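Local atomic coordinates of DNA polymerase III subunit beta (Pseudomonas aeruginosa, PDB entry 4TSZ), a protein that confers DNA tethering and processivity on DNA polymerases and other proteins as a sliding clamp. Residues L178-L183 with R248-G253; D328-G331 with Q337-F340; G331-E336 with S359-M364. One frame throughout, in Å; residues are numbered along the deposited sequence.

Contact 1 (L178-L183 with R248-G253); sequences LAMCSL and RVLPRG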
loop_
_atom_site.group_PDB
_atom_site.type_symbol
_atom_site.label_atom_id
_atom_site.label_comp_id
_atom_site.label_asym_id
_atom_site.label_seq_id
_atom_site.Cartn_x
_atom_site.Cartn_y
_atom_site.Cartn_z
ATOM N N LEU E 178 -16.645 23.597 -0.405
ATOM C CA LEU E 178 -17.751 22.945 -1.084
ATOM C C LEU E 178 -17.339 22.577 -2.500
ATOM O O LEU E 178 -16.580 23.307 -3.127
ATOM C CB LEU E 178 -18.978 23.894 -1.082
ATOM C CG LEU E 178 -20.273 23.433 -1.790
ATOM C CD1 LEU E 178 -21.478 23.995 -1.100
ATOM C CD2 LEU E 178 -20.283 23.825 -3.275
ATOM N N ALA E 179 -17.861 21.444 -2.995
ATOM C CA ALA E 179 -17.688 20.990 -4.367
ATOM C C ALA E 179 -19.077 20.674 -4.945
ATOM O O ALA E 179 -19.917 20.080 -4.267
ATOM C CB ALA E 179 -16.800 19.767 -4.429
ATOM N N MET E 180 -19.321 21.101 -6.176
ATOM C CA MET E 180 -20.573 20.830 -6.873
ATOM C C MET E 180 -20.355 20.564 -8.357
ATOM O O MET E 180 -19.470 21.156 -8.972
ATOM C CB MET E 180 -21.646 21.897 -6.605
ATOM C CG MET E 180 -21.392 23.211 -7.296
ATOM S SD MET E 180 -22.543 24.537 -6.894
ATOM C CE MET E 180 -24.009 23.875 -7.485
ATOM N N CYS E 181 -21.123 19.631 -8.912
ATOM C CA CYS E 181 -21.045 19.291 -10.332
ATOM C C CYS E 181 -22.454 19.076 -10.865
ATOM O O CYS E 181 -23.246 18.402 -10.211
ATOM C CB CYS E 181 -20.157 18.071 -10.565
ATOM S SG CYS E 181 -19.759 17.784 -12.309
ATOM N N SER E 182 -22.784 19.692 -12.013
ATOM C CA SER E 182 -24.109 19.593 -12.635
ATOM C C SER E 182 -23.991 19.044 -14.048
ATOM O O SER E 182 -23.075 19.421 -14.782
ATOM C CB SER E 182 -24.788 20.961 -12.676
ATOM O OG SER E 182 -24.838 21.579 -11.401
ATOM N N LEU E 183 -24.905 18.149 -14.422
ATOM C CA LEU E 183 -24.961 17.550 -15.754
ATOM C C LEU E 183 -26.412 17.502 -16.224
ATOM O O LEU E 183 -27.281 17.060 -15.471
ATOM C CB LEU E 183 -24.336 16.136 -15.773
ATOM C CG LEU E 183 -22.820 16.035 -15.581
ATOM C CD1 LEU E 183 -22.370 14.575 -15.539
ATOM C CD2 LEU E 183 -22.047 16.826 -16.677
ATOM N N ARG E 248 -27.147 29.698 -1.097
ATOM C CA ARG E 248 -26.906 30.913 -0.316
ATOM C C ARG E 248 -25.416 31.174 -0.019
ATOM O O ARG E 248 -25.045 32.324 0.219
ATOM C CB ARG E 248 -27.736 30.904 0.981
ATOM N N VAL E 249 -24.565 30.128 -0.035
ATOM C CA VAL E 249 -23.135 30.283 0.256
ATOM C C VAL E 249 -22.227 30.381 -0.977
ATOM O O VAL E 249 -21.027 30.642 -0.826
ATOM C CB VAL E 249 -22.580 29.341 1.362
ATOM C CG1 VAL E 249 -23.373 29.490 2.659
ATOM C CG2 VAL E 249 -22.544 27.888 0.895
ATOM N N LEU E 250 -22.791 30.189 -2.188
ATOM C CA LEU E 250 -22.025 30.296 -3.431
ATOM C C LEU E 250 -21.667 31.774 -3.681
ATOM O O LEU E 250 -22.569 32.610 -3.672
ATOM C CB LEU E 250 -22.787 29.690 -4.631
ATOM C CG LEU E 250 -23.233 28.212 -4.506
ATOM C CD1 LEU E 250 -24.040 27.776 -5.713
ATOM C CD2 LEU E 250 -22.051 27.279 -4.295
ATOM N N PRO E 251 -20.362 32.125 -3.809
ATOM C CA PRO E 251 -19.989 33.537 -4.006
ATOM C C PRO E 251 -20.461 34.074 -5.365
ATOM O O PRO E 251 -20.232 33.451 -6.400
ATOM C CB PRO E 251 -18.462 33.527 -3.819
ATOM C CG PRO E 251 -18.056 32.161 -4.191
ATOM C CD PRO E 251 -19.169 31.254 -3.782
ATOM N N ARG E 252 -21.183 35.199 -5.349
ATOM C CA ARG E 252 -21.765 35.757 -6.572
ATOM C C ARG E 252 -21.044 36.965 -7.176
ATOM O O ARG E 252 -20.886 37.027 -8.399
ATOM C CB ARG E 252 -23.277 36.062 -6.397
ATOM C CG ARG E 252 -24.134 34.983 -5.710
ATOM C CD ARG E 252 -24.454 33.796 -6.598
ATOM N NE ARG E 252 -25.329 32.831 -5.938
ATOM C CZ ARG E 252 -25.676 31.656 -6.456
ATOM N NH1 ARG E 252 -25.242 31.298 -7.659
ATOM N NH2 ARG E 252 -26.486 30.843 -5.789
ATOM N N GLY E 253 -20.659 37.925 -6.341
ATOM C CA GLY E 253 -20.054 39.171 -6.812
ATOM C C GLY E 253 -18.561 39.236 -7.077
ATOM O O GLY E 253 -18.030 40.342 -7.216
#
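The chain passes L178 on a strand and L250 on an irregular loop with their CA atoms 8.8 Å apart, so only side chains bridge the two segments. L250 does most of the work. Its CB leaves the loop obliquely, but with CG anti to the carbonyl carbon (chi1 -56°) and the chain extended beyond, the forked end swings over to the strand. There the fork straddles the sulfur of M180: SD lies 3.8 Å from CD1 of L250 and equally far from CD2, the two side chains meeting tip to tip. M180 bends at chi3, -63°, which turns CE aside and leaves SD in the fork. L178 comes in crosswise, at about a right angle to L250, and touches with one methyl, CD2 to CD2 of L250 at 4.0 Å. On the loop, L250 CB also sits over the centre of the R252 guanidinium, 3.9 Å above its plane, and that arginine is salt-bridged to E247. The bound peptide lays an apolar side chain on L178 and a modified one on V249, placing the contact at the peptide-binding site between the central and C-terminal domains. Strand 177-184 lies between strands 167-173 and 359-363 in an eight-stranded antiparallel sheet; L250 packs on V362 of the latter, and C181 and L183 meet helix 133-141.

Contact 2 (D328-G331 with Q337-F340); sequences DVLG and QVRF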
loop_
_atom_site.group_PDB
_atom_site.type_symbol
_atom_site.label_atom_id
_atom_site.label_comp_id
_atom_site.label_asym_id
_atom_site.label_seq_id
_atom_site.Cartn_x
_atom_site.Cartn_y
_atom_site.Cartn_z
ATOM N N ASP E 328 -6.745 19.901 -3.302
ATOM C CA ASP E 328 -7.904 19.035 -3.516
ATOM C C ASP E 328 -8.706 19.480 -4.739
ATOM O O ASP E 328 -9.077 18.643 -5.563
ATOM C CB ASP E 328 -8.826 19.029 -2.292
ATOM C CG ASP E 328 -8.319 18.267 -1.103
ATOM O OD1 ASP E 328 -7.360 17.480 -1.264
ATOM O OD2 ASP E 328 -8.854 18.477 -0.005
ATOM N N VAL E 329 -8.943 20.801 -4.870
ATOM C CA VAL E 329 -9.670 21.389 -5.989
ATOM C C VAL E 329 -8.900 21.183 -7.300
ATOM O O VAL E 329 -9.481 20.728 -8.288
ATOM C CB VAL E 329 -10.010 22.887 -5.749
ATOM C CG1 VAL E 329 -10.569 23.533 -7.020
ATOM C CG2 VAL E 329 -10.989 23.053 -4.592
ATOM N N LEU E 330 -7.596 21.523 -7.303
ATOM C CA LEU E 330 -6.764 21.404 -8.495
ATOM C C LEU E 330 -6.682 19.972 -9.018
ATOM O O LEU E 330 -6.660 19.780 -10.235
ATOM C CB LEU E 330 -5.369 22.025 -8.283
ATOM C CG LEU E 330 -5.330 23.546 -8.076
ATOM C CD1 LEU E 330 -3.971 23.987 -7.679
ATOM C CD2 LEU E 330 -5.807 24.311 -9.316
ATOM N N GLY E 331 -6.727 18.998 -8.097
ATOM C CA GLY E 331 -6.695 17.570 -8.390
ATOM C C GLY E 331 -7.897 17.058 -9.161
ATOM O O GLY E 331 -7.825 15.980 -9.747
ATOM N N GLN E 337 -6.100 24.991 -17.977
ATOM C CA GLN E 337 -6.238 26.268 -17.298
ATOM C C GLN E 337 -7.317 26.159 -16.224
ATOM O O GLN E 337 -8.238 25.333 -16.318
ATOM C CB GLN E 337 -6.554 27.403 -18.279
ATOM C CG GLN E 337 -5.364 27.797 -19.144
ATOM C CD GLN E 337 -5.627 29.063 -19.916
ATOM O OE1 GLN E 337 -6.630 29.192 -20.625
ATOM N NE2 GLN E 337 -4.721 30.020 -19.807
ATOM N N VAL E 338 -7.183 26.993 -15.200
ATOM C CA VAL E 338 -8.100 27.033 -14.077
ATOM C C VAL E 338 -8.483 28.486 -13.787
ATOM O O VAL E 338 -7.638 29.390 -13.882
ATOM C CB VAL E 338 -7.555 26.238 -12.850
ATOM C CG1 VAL E 338 -6.211 26.763 -12.351
ATOM C CG2 VAL E 338 -8.569 26.175 -11.719
ATOM N N ARG E 339 -9.768 28.705 -13.498
ATOM C CA ARG E 339 -10.296 30.024 -13.167
ATOM C C ARG E 339 -10.531 30.130 -11.666
ATOM O O ARG E 339 -11.185 29.268 -11.078
ATOM C CB ARG E 339 -11.609 30.305 -13.914
ATOM C CG ARG E 339 -11.455 30.611 -15.389
ATOM C CD ARG E 339 -12.809 30.946 -16.009
ATOM N NE ARG E 339 -13.669 29.764 -16.156
ATOM C CZ ARG E 339 -14.987 29.759 -15.968
ATOM N NH1 ARG E 339 -15.619 30.870 -15.602
ATOM N NH2 ARG E 339 -15.683 28.640 -16.135
ATOM N N PHE E 340 -9.986 31.186 -11.056
ATOM C CA PHE E 340 -10.177 31.529 -9.647
ATOM C C PHE E 340 -10.913 32.863 -9.659
ATOM O O PHE E 340 -10.510 33.790 -10.372
ATOM C CB PHE E 340 -8.836 31.667 -8.909
ATOM C CG PHE E 340 -8.238 30.367 -8.427
ATOM C CD1 PHE E 340 -7.592 29.507 -9.309
ATOM C CD2 PHE E 340 -8.301 30.011 -7.088
ATOM C CE1 PHE E 340 -7.040 28.302 -8.858
ATOM C CE2 PHE E 340 -7.723 28.822 -6.634
ATOM C CZ PHE E 340 -7.108 27.970 -7.523
#
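L330 meets V338 and F340 through a single methyl, CD2, and apolar packing is all that joins helix 323-330 to the strand here. L330 CD2 is lodged against the branch of V338, 3.9 Å from CG1 and 4.1 Å from CG2, the two side chains crossing at about a right angle. L330 CD2 also reaches the aromatic ring of F340 at its edge, close to the ring plane, with F340 CE1 4.2 Å away. L330 does not start out aimed at the strand; CG anti to the carbonyl carbon (chi1 -66°) swings the fork round, and with CD1 carried on in the extended direction, CD2 is the branch turned to the strand. On V338 the first torsion, 59°, tucks CG1 between the backbone N and the carbonyl carbon, and from there V338 CG1 also lies in the plane of the F340 ring, at its edge. Methyl, methyl and ring edge thus form one compact cluster, buried throughout.

Several polar groups of both segments are bound by residues outside them. D328 is salt-bridged to R177 and R339 to D357, while the carbonyl oxygen of L330 takes a hydrogen bond from R262. Backbone bonds from V338 to G260 and from F340 to V258 fasten the strand to its neighbour 256-261.

A second helix, 262-273, completes the surroundings: its L265 touches both L330 and V338, and V351 of strand 349-353 meets V338 and F340 from within the sheet. Two helices packed against antiparallel sheets, with an apolar seam between helices and sheet, are the construction of the DNA clamp domain, here the C-terminal one, where in beta clamps the helices line the DNA channel and the sheets form the outer wall.

Contact 3 (G331-E336 with S359-M364); sequences GVIGTE and SAYVVM
Y361 and the loop residues V332 and I333 meet inside the C-terminal DNA clamp domain, where the turn after helix 323-330 folds back over strand 359-363. The tyrosine carries the whole contact. Its CB packs on V329 of the helix, and CG, anti to the carbonyl carbon (chi1 -54°), sends the ring out under the loop. Along one flank of the ring, CD2 and then CE2 of Y361 come up to the end of I333, whose CD1 is 3.8 Å from CE2; the two side chains slide past each other in opposite directions. On the other flank CD1 meets A179 of the adjoining strand, and Y361 CE1 comes within 3.7 Å of CG2 of V332. V332 CG2 is 3.6 Å from Y361 CZ. Both loop methyls, V332 CG2 and I333 CD1, lie on one side of the ring plane, approaching at a slant.

At the tip, Y361 OH is 3.4 Å from V332 CG2, but its polar needs are met by other groups. It is hydrogen-bonded to the carbonyl oxygen of R142 and accepts a hydrogen bond from a water. The phenol oxygen is thus gripped by two partners, which would anchor the end of the ring. Next along the strand, V362 packs on an apolar side chain of the bound peptide, so one strand serves core and peptide site together.

The water gives its second hydrogen to the backbone O of V332, 2.9 Å from the water oxygen, stitching loop to tyrosine without a direct bond, and its oxygen also lies 3.3 Å from S359 OG, a weak hydrogen bond.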
loop_
_atom_site.group_PDB
_atom_site.type_symbol
_atom_site.label_atom_id
_atom_site.label_comp_id
_atom_site.label_asym_id
_atom_site.label_seq_id
_atom_site.Cartn_x
_atom_site.Cartn_y
_atom_site.Cartn_z
ATOM N N GLY E 331 -6.727 18.998 -8.097
ATOM C CA GLY E 331 -6.695 17.570 -8.390
ATOM C C GLY E 331 -7.897 17.058 -9.161
ATOM O O GLY E 331 -7.825 15.980 -9.747
ATOM N N VAL E 332 -9.011 17.813 -9.168
ATOM C CA VAL E 332 -10.234 17.451 -9.898
ATOM C C VAL E 332 -10.521 18.331 -11.141
ATOM O O VAL E 332 -11.435 18.024 -11.902
ATOM C CB VAL E 332 -11.479 17.236 -8.990
ATOM C CG1 VAL E 332 -11.243 16.107 -7.983
ATOM C CG2 VAL E 332 -11.894 18.526 -8.286
ATOM N N ILE E 333 -9.746 19.414 -11.350
ATOM C CA ILE E 333 -9.898 20.276 -12.530
ATOM C C ILE E 333 -9.319 19.505 -13.750
ATOM O O ILE E 333 -8.151 19.125 -13.737
ATOM C CB ILE E 333 -9.220 21.672 -12.306
ATOM C CG1 ILE E 333 -9.878 22.491 -11.149
ATOM C CG2 ILE E 333 -9.062 22.493 -13.630
ATOM C CD1 ILE E 333 -11.318 23.087 -11.400
ATOM N N GLY E 334 -10.156 19.263 -14.758
ATOM C CA GLY E 334 -9.788 18.503 -15.952
ATOM C C GLY E 334 -9.184 19.294 -17.095
ATOM O O GLY E 334 -8.611 18.709 -18.024
ATOM N N THR E 335 -9.299 20.630 -17.032
ATOM C CA THR E 335 -8.721 21.526 -18.032
ATOM C C THR E 335 -7.309 21.969 -17.616
ATOM O O THR E 335 -6.958 21.995 -16.426
ATOM C CB THR E 335 -9.641 22.728 -18.309
ATOM O OG1 THR E 335 -9.886 23.421 -17.086
ATOM C CG2 THR E 335 -10.955 22.324 -18.962
ATOM N N GLU E 336 -6.517 22.305 -18.615
ATOM C CA GLU E 336 -5.144 22.805 -18.530
ATOM C C GLU E 336 -5.091 24.132 -17.757
ATOM O O GLU E 336 -4.150 24.372 -16.998
ATOM C CB GLU E 336 -4.660 23.034 -19.949
ATOM C CG GLU E 336 -3.170 23.133 -20.088
ATOM C CD GLU E 336 -2.824 23.056 -21.549
ATOM O OE1 GLU E 336 -2.662 21.922 -22.050
ATOM O OE2 GLU E 336 -2.765 24.121 -22.204
ATOM N N SER E 359 -18.755 22.415 -13.177
ATOM C CA SER E 359 -18.130 22.160 -11.886
ATOM C C SER E 359 -17.858 23.502 -11.213
ATOM O O SER E 359 -17.443 24.448 -11.875
ATOM C CB SER E 359 -16.832 21.374 -12.046
ATOM O OG SER E 359 -17.089 20.068 -12.538
ATOM N N ALA E 360 -18.124 23.586 -9.904
ATOM C CA ALA E 360 -17.885 24.786 -9.104
ATOM C C ALA E 360 -17.348 24.390 -7.728
ATOM O O ALA E 360 -17.854 23.461 -7.099
ATOM C CB ALA E 360 -19.158 25.617 -8.985
ATOM N N TYR E 361 -16.280 25.064 -7.300
ATOM C CA TYR E 361 -15.599 24.780 -6.038
ATOM C C TYR E 361 -15.479 26.036 -5.224
ATOM O O TYR E 361 -15.048 27.063 -5.727
ATOM C CB TYR E 361 -14.225 24.142 -6.284
ATOM C CG TYR E 361 -14.331 22.918 -7.163
ATOM C CD1 TYR E 361 -14.659 21.677 -6.623
ATOM C CD2 TYR E 361 -14.194 23.013 -8.547
ATOM C CE1 TYR E 361 -14.839 20.557 -7.436
ATOM C CE2 TYR E 361 -14.366 21.899 -9.371
ATOM C CZ TYR E 361 -14.688 20.670 -8.810
ATOM O OH TYR E 361 -14.832 19.559 -9.606
ATOM N N VAL E 362 -15.896 25.959 -3.964
ATOM C CA VAL E 362 -15.895 27.103 -3.051
ATOM C C VAL E 362 -14.951 26.805 -1.891
ATOM O O VAL E 362 -15.050 25.738 -1.299
ATOM C CB VAL E 362 -17.336 27.417 -2.574
ATOM C CG1 VAL E 362 -17.364 28.659 -1.695
ATOM C CG2 VAL E 362 -18.289 27.579 -3.766
ATOM N N VAL E 363 -13.998 27.714 -1.605
ATOM C CA VAL E 363 -13.059 27.528 -0.505
ATOM C C VAL E 363 -13.084 28.771 0.378
ATOM O O VAL E 363 -12.694 29.844 -0.084
ATOM C CB VAL E 363 -11.601 27.175 -0.959
ATOM C CG1 VAL E 363 -10.710 26.882 0.251
ATOM C CG2 VAL E 363 -11.570 25.995 -1.923
ATOM N N MET E 364 -13.495 28.627 1.650
ATOM C CA MET E 364 -13.457 29.738 2.605
ATOM C C MET E 364 -11.985 30.003 2.964
ATOM O O MET E 364 -11.211 29.050 3.144
ATOM C CB MET E 364 -14.236 29.434 3.902
ATOM C CG MET E 364 -15.721 29.705 3.813
ATOM S SD MET E 364 -16.199 31.377 3.234
ATOM C CE MET E 364 -15.923 32.325 4.703
HETATM O O HOH W 1 -13.831 19.640 -12.210
#

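How the contacts relate
From the N terminus, contact 1 comes first: strand 177-184 of the central domain is met again some 65 residues later by the loop ahead of strand 256-261, closing a loop across the two domains. Contacts 2 and 3 both come later in the chain. Contact 2 closes a short loop, with five residues between its segments, from helix 323-330 to strand 337-342; contact 3 starts from the same stretch, sharing G331, and reaches on to strand 359-363, so its loop overlaps that of contact 2 without enclosing it. Their centres are about 4 Å apart. Strands 177-184 and 359-363 are neighbours, joining contact 1 to contact 3 by backbone bonds in the sheet that both domains share.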